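Local coordinates for XC6422 protein (Xanthomonas campestris, PDB 2FUK) that is a small serine alpha/beta-hydrolase without a lid that probably hydrolyses a substrate not yet identified, at residues H89-G92 against E93-D96; V174-W177 against L178-L181. All coordinates share one frame; numbering follows the deposited sequence.

Contact 1 of 2, residues H89-G92 against E93-D96; sequences HGDG and EQDD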
loop_
_atom_site.group_PDB
_atom_site.type_symbol
_atom_site.label_atom_id
_atom_site.label_comp_id
_atom_site.label_asym_id
_atom_site.label_seq_id
_atom_site.Cartn_x
_atom_site.Cartn_y
_atom_site.Cartn_z
ATOM N N HIS A 89 -9.867 31.134 7.701
ATOM C CA HIS A 89 -9.924 30.489 9.013
ATOM C C HIS A 89 -10.939 29.370 9.229
ATOM O O HIS A 89 -11.407 29.153 10.357
ATOM C CB HIS A 89 -10.127 31.555 10.101
ATOM C CG HIS A 89 -8.931 32.428 10.326
ATOM N ND1 HIS A 89 -8.557 33.427 9.453
ATOM C CD2 HIS A 89 -8.007 32.429 11.317
ATOM C CE1 HIS A 89 -7.452 34.002 9.895
ATOM N NE2 HIS A 89 -7.098 33.415 11.024
ATOM N N GLY A 90 -11.279 28.655 8.166
ATOM C CA GLY A 90 -12.212 27.554 8.307
ATOM C C GLY A 90 -13.658 27.855 7.992
ATOM O O GLY A 90 -14.484 26.944 7.955
ATOM N N ASP A 91 -13.993 29.120 7.772
ATOM C CA ASP A 91 -15.372 29.447 7.449
ATOM C C ASP A 91 -15.646 29.246 5.964
ATOM O O ASP A 91 -16.389 28.344 5.584
ATOM C CB ASP A 91 -15.702 30.877 7.883
ATOM C CG ASP A 91 -15.931 30.989 9.380
ATOM O OD1 ASP A 91 -15.998 29.933 10.056
ATOM O OD2 ASP A 91 -16.057 32.128 9.887
ATOM N N GLY A 92 -15.027 30.065 5.125
ATOM C CA GLY A 92 -15.233 29.926 3.699
ATOM C C GLY A 92 -14.759 28.572 3.193
ATOM O O GLY A 92 -15.237 28.091 2.168
ATOM N N GLU A 93 -13.820 27.958 3.907
ATOM C CA GLU A 93 -13.305 26.658 3.495
ATOM C C GLU A 93 -14.403 25.601 3.563
ATOM O O GLU A 93 -14.380 24.631 2.813
ATOM C CB GLU A 93 -12.099 26.249 4.353
ATOM C CG GLU A 93 -10.794 26.980 3.985
ATOM C CD GLU A 93 -10.690 28.386 4.559
ATOM O OE1 GLU A 93 -9.751 29.110 4.161
ATOM O OE2 GLU A 93 -11.528 28.760 5.406
ATOM N N GLN A 94 -15.369 25.788 4.458
ATOM C CA GLN A 94 -16.474 24.840 4.555
ATOM C C GLN A 94 -17.315 24.950 3.293
ATOM O O GLN A 94 -17.886 23.964 2.826
ATOM C CB GLN A 94 -17.354 25.147 5.763
ATOM C CG GLN A 94 -16.735 24.803 7.099
ATOM C CD GLN A 94 -17.634 25.214 8.246
ATOM O OE1 GLN A 94 -18.769 24.750 8.352
ATOM N NE2 GLN A 94 -17.138 26.101 9.099
ATOM N N ASP A 95 -17.394 26.158 2.744
ATOM C CA ASP A 95 -18.165 26.378 1.529
ATOM C C ASP A 95 -17.427 25.767 0.344
ATOM O O ASP A 95 -18.057 25.259 -0.583
ATOM C CB ASP A 95 -18.401 27.873 1.293
ATOM C CG ASP A 95 -19.129 28.540 2.452
ATOM O OD1 ASP A 95 -19.972 27.870 3.090
ATOM O OD2 ASP A 95 -18.868 29.739 2.712
ATOM N N ASP A 96 -16.095 25.819 0.374
ATOM C CA ASP A 96 -15.292 25.232 -0.699
ATOM C C ASP A 96 -15.551 23.731 -0.701
ATOM O O ASP A 96 -15.745 23.120 -1.751
ATOM C CB ASP A 96 -13.789 25.454 -0.474
ATOM C CG ASP A 96 -13.374 26.904 -0.588
ATOM O OD1 ASP A 96 -14.071 27.681 -1.268
ATOM O OD2 ASP A 96 -12.325 27.257 -0.006
HETATM O O HOH W 1 -19.702 28.423 5.830
#
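Glu93 folds back on the loop that leads into helix 92-107 and meets the backbone of Gly90. Its chain is bent at CG (chi2 80°), which brings the carboxylate round to the loop before the helix. Glu93 OE2 accepts a hydrogen bond from Gly90 N at 2.8 Å. The donor lies well above the carboxylate plane. Asp88 ties in twice: its backbone N bonds to the other oxygen, Glu93 OE1, and its OD2 to Gly92 N. One buried carboxylate thus holds two successive parts of the loop. Phe77, Phe87 and Phe120 pack against this side chain. The buried Gly90 has no side chain, and Glu93 OE2 comes to 3.2 Å from Gly90 CA.

Gln94 grips the same glycine by its other polar backbone atom. Its chain runs straight beyond CG, and Gln94 NE2 donates to Gly90 O at 3.0 Å. That oxygen lies almost in the amide plane. Backbone bonds then start the helix: Gln94 N donates to Asp91 O at 3.0 Å, and Asp96 N to Gly92 O at 3.0 Å.

The solvent side is looser. CB of His89 points away from 93-96, and no atom of the His89 side chain comes nearer to that segment than 5.6 Å. Asp91 runs alongside Gln94, but Asp91 OD1 stays 4.1 Å from Gln94 NE2. A water donates to Asp95 OD1 at 2.8 Å and weakly to Asp91 O.

Asp96 is buried, and its OD2 forms a salt bridge with NE of Arg78. The chemistry implies a helix start fixed by side chains on backbone: Glu93 and Gln94 engage both the N and the O of Gly90. Loop N-H groups on both oxygens would probably stabilise the negative charge of Glu93.

Contact 2 of 2, residues V174-W177 against L178-L181; sequences VYDW and LETL
Trp177 and Leu178 are neighbours in sequence, yet their side chains meet over the indole. With chi1 at 161°, CG of Trp177 stands beside its own carbonyl carbon, and so close to Leu178 N. Follow-on contacts run outward along Trp177. CB lies 3.1 Å from Leu178 N, and CG is 3.5 Å from the same nitrogen. Farther out, CE3 and CZ3 each come within 3.8 Å of Leu178 CD2. That methyl sits over one face of the six-membered ring, 3.9 Å from its centroid, as a CH-pi contact. On the pyrrole side, Trp177 NE1 approaches Leu181 CD2 at 4.0 Å. Phe149 also meets the ring.

Leu178 CD1 reaches back to Val174 CG1 at 4.0 Å, one helical turn earlier. Leu178 also touches Leu187 of strand 186-190.

Polar contacts join backbone and side chains. Trp177 O accepts two bonds, from Thr180 OG1 at 2.8 Å and from Thr180 N. Asp176 and Glu179 run side by side with like charges, and Asp176 OD1 is bonded to Gln172. Helix 171-178 ends here, and the type I beta turn 178-181 leads on toward strand 186-190, the last strand of the alpha/beta-hydrolase sheet.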
loop_
_atom_site.group_PDB
_atom_site.type_symbol
_atom_site.label_atom_id
_atom_site.label_comp_id
_atom_site.label_asym_id
_atom_site.label_seq_id
_atom_site.Cartn_x
_atom_site.Cartn_y
_atom_site.Cartn_z
ATOM N N VAL A 174 -7.343 16.563 22.770
ATOM C CA VAL A 174 -8.230 15.775 21.929
ATOM C C VAL A 174 -8.995 14.789 22.808
ATOM O O VAL A 174 -10.222 14.701 22.744
ATOM C CB VAL A 174 -7.427 14.988 20.865
ATOM C CG1 VAL A 174 -8.352 14.057 20.079
ATOM C CG2 VAL A 174 -6.734 15.968 19.925
ATOM N N TYR A 175 -8.265 14.057 23.639
ATOM C CA TYR A 175 -8.898 13.071 24.507
ATOM C C TYR A 175 -9.866 13.716 25.500
ATOM O O TYR A 175 -10.949 13.174 25.758
ATOM C CB TYR A 175 -7.826 12.251 25.239
ATOM C CG TYR A 175 -6.753 11.699 24.323
ATOM C CD1 TYR A 175 -7.055 11.324 23.010
ATOM C CD2 TYR A 175 -5.430 11.578 24.752
ATOM C CE1 TYR A 175 -6.070 10.854 22.149
ATOM C CE2 TYR A 175 -4.431 11.103 23.894
ATOM C CZ TYR A 175 -4.761 10.747 22.592
ATOM O OH TYR A 175 -3.790 10.302 21.722
ATOM N N ASP A 176 -9.495 14.871 26.053
ATOM C CA ASP A 176 -10.366 15.550 27.012
ATOM C C ASP A 176 -11.683 15.942 26.350
ATOM O O ASP A 176 -12.721 15.995 27.000
ATOM C CB ASP A 176 -9.708 16.817 27.570
ATOM C CG ASP A 176 -8.602 16.530 28.577
ATOM O OD1 ASP A 176 -8.424 15.360 28.986
ATOM O OD2 ASP A 176 -7.908 17.497 28.972
ATOM N N TRP A 177 -11.624 16.233 25.054
ATOM C CA TRP A 177 -12.804 16.621 24.294
ATOM C C TRP A 177 -13.648 15.400 23.937
ATOM O O TRP A 177 -14.868 15.397 24.124
ATOM C CB TRP A 177 -12.365 17.374 23.024
ATOM C CG TRP A 177 -13.391 17.441 21.929
ATOM C CD1 TRP A 177 -14.662 17.926 22.018
ATOM C CD2 TRP A 177 -13.220 17.006 20.578
ATOM N NE1 TRP A 177 -15.297 17.820 20.801
ATOM C CE2 TRP A 177 -14.431 17.258 19.900
ATOM C CE3 TRP A 177 -12.157 16.426 19.871
ATOM C CZ2 TRP A 177 -14.610 16.950 18.545
ATOM C CZ3 TRP A 177 -12.335 16.121 18.523
ATOM C CH2 TRP A 177 -13.552 16.385 17.879
ATOM N N LEU A 178 -12.995 14.356 23.440
ATOM C CA LEU A 178 -13.703 13.146 23.051
ATOM C C LEU A 178 -14.405 12.445 24.207
ATOM O O LEU A 178 -15.458 11.836 24.015
ATOM C CB LEU A 178 -12.748 12.164 22.365
ATOM C CG LEU A 178 -12.258 12.586 20.975
ATOM C CD1 LEU A 178 -11.379 11.483 20.381
ATOM C CD2 LEU A 178 -13.455 12.869 20.068
ATOM N N GLU A 179 -13.840 12.537 25.408
ATOM C CA GLU A 179 -14.449 11.863 26.550
ATOM C C GLU A 179 -15.754 12.505 27.023
ATOM O O GLU A 179 -16.440 11.952 27.883
ATOM C CB GLU A 179 -13.448 11.771 27.712
ATOM C CG GLU A 179 -12.923 13.111 28.216
ATOM C CD GLU A 179 -11.905 12.967 29.346
ATOM O OE1 GLU A 179 -11.197 11.940 29.391
ATOM O OE2 GLU A 179 -11.803 13.891 30.181
ATOM N N THR A 180 -16.114 13.648 26.445
ATOM C CA THR A 180 -17.346 14.333 26.835
ATOM C C THR A 180 -18.500 14.115 25.851
ATOM O O THR A 180 -19.628 14.523 26.121
ATOM C CB THR A 180 -17.138 15.863 26.955
ATOM O OG1 THR A 180 -16.951 16.422 25.648
ATOM C CG2 THR A 180 -15.928 16.180 27.819
ATOM N N LEU A 181 -18.224 13.478 24.713
ATOM C CA LEU A 181 -19.247 13.258 23.693
ATOM C C LEU A 181 -20.181 12.086 23.983
ATOM O O LEU A 181 -19.742 11.041 24.457
ATOM C CB LEU A 181 -18.587 13.053 22.326
ATOM C CG LEU A 181 -17.648 14.171 21.851
ATOM C CD1 LEU A 181 -17.083 13.814 20.490
ATOM C CD2 LEU A 181 -18.400 15.489 21.782
#

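How the contacts relate
Contact 1 comes first along the chain and contact 2 follows, with no overlap. Their centres are 24 Å apart and their nearest atoms about 13 Å, so they do not touch. Contact 1 is the start of helix 92-107, after strand 71-75. Contact 2 is the end of helix 171-178, before strand 186-190, which is outermost within this chain. Both helices belong to the layers around one mixed eight-stranded sheet. Glu93 of contact 1 lies near a likely nucleophile elbow around Ser119 without touching it. Val174 of contact 2 lies near a probable Ser119-His195-Asp166 triad, again without touching it. The two contacts thus shape helix ends at separate parts of the alpha/beta-hydrolase fold.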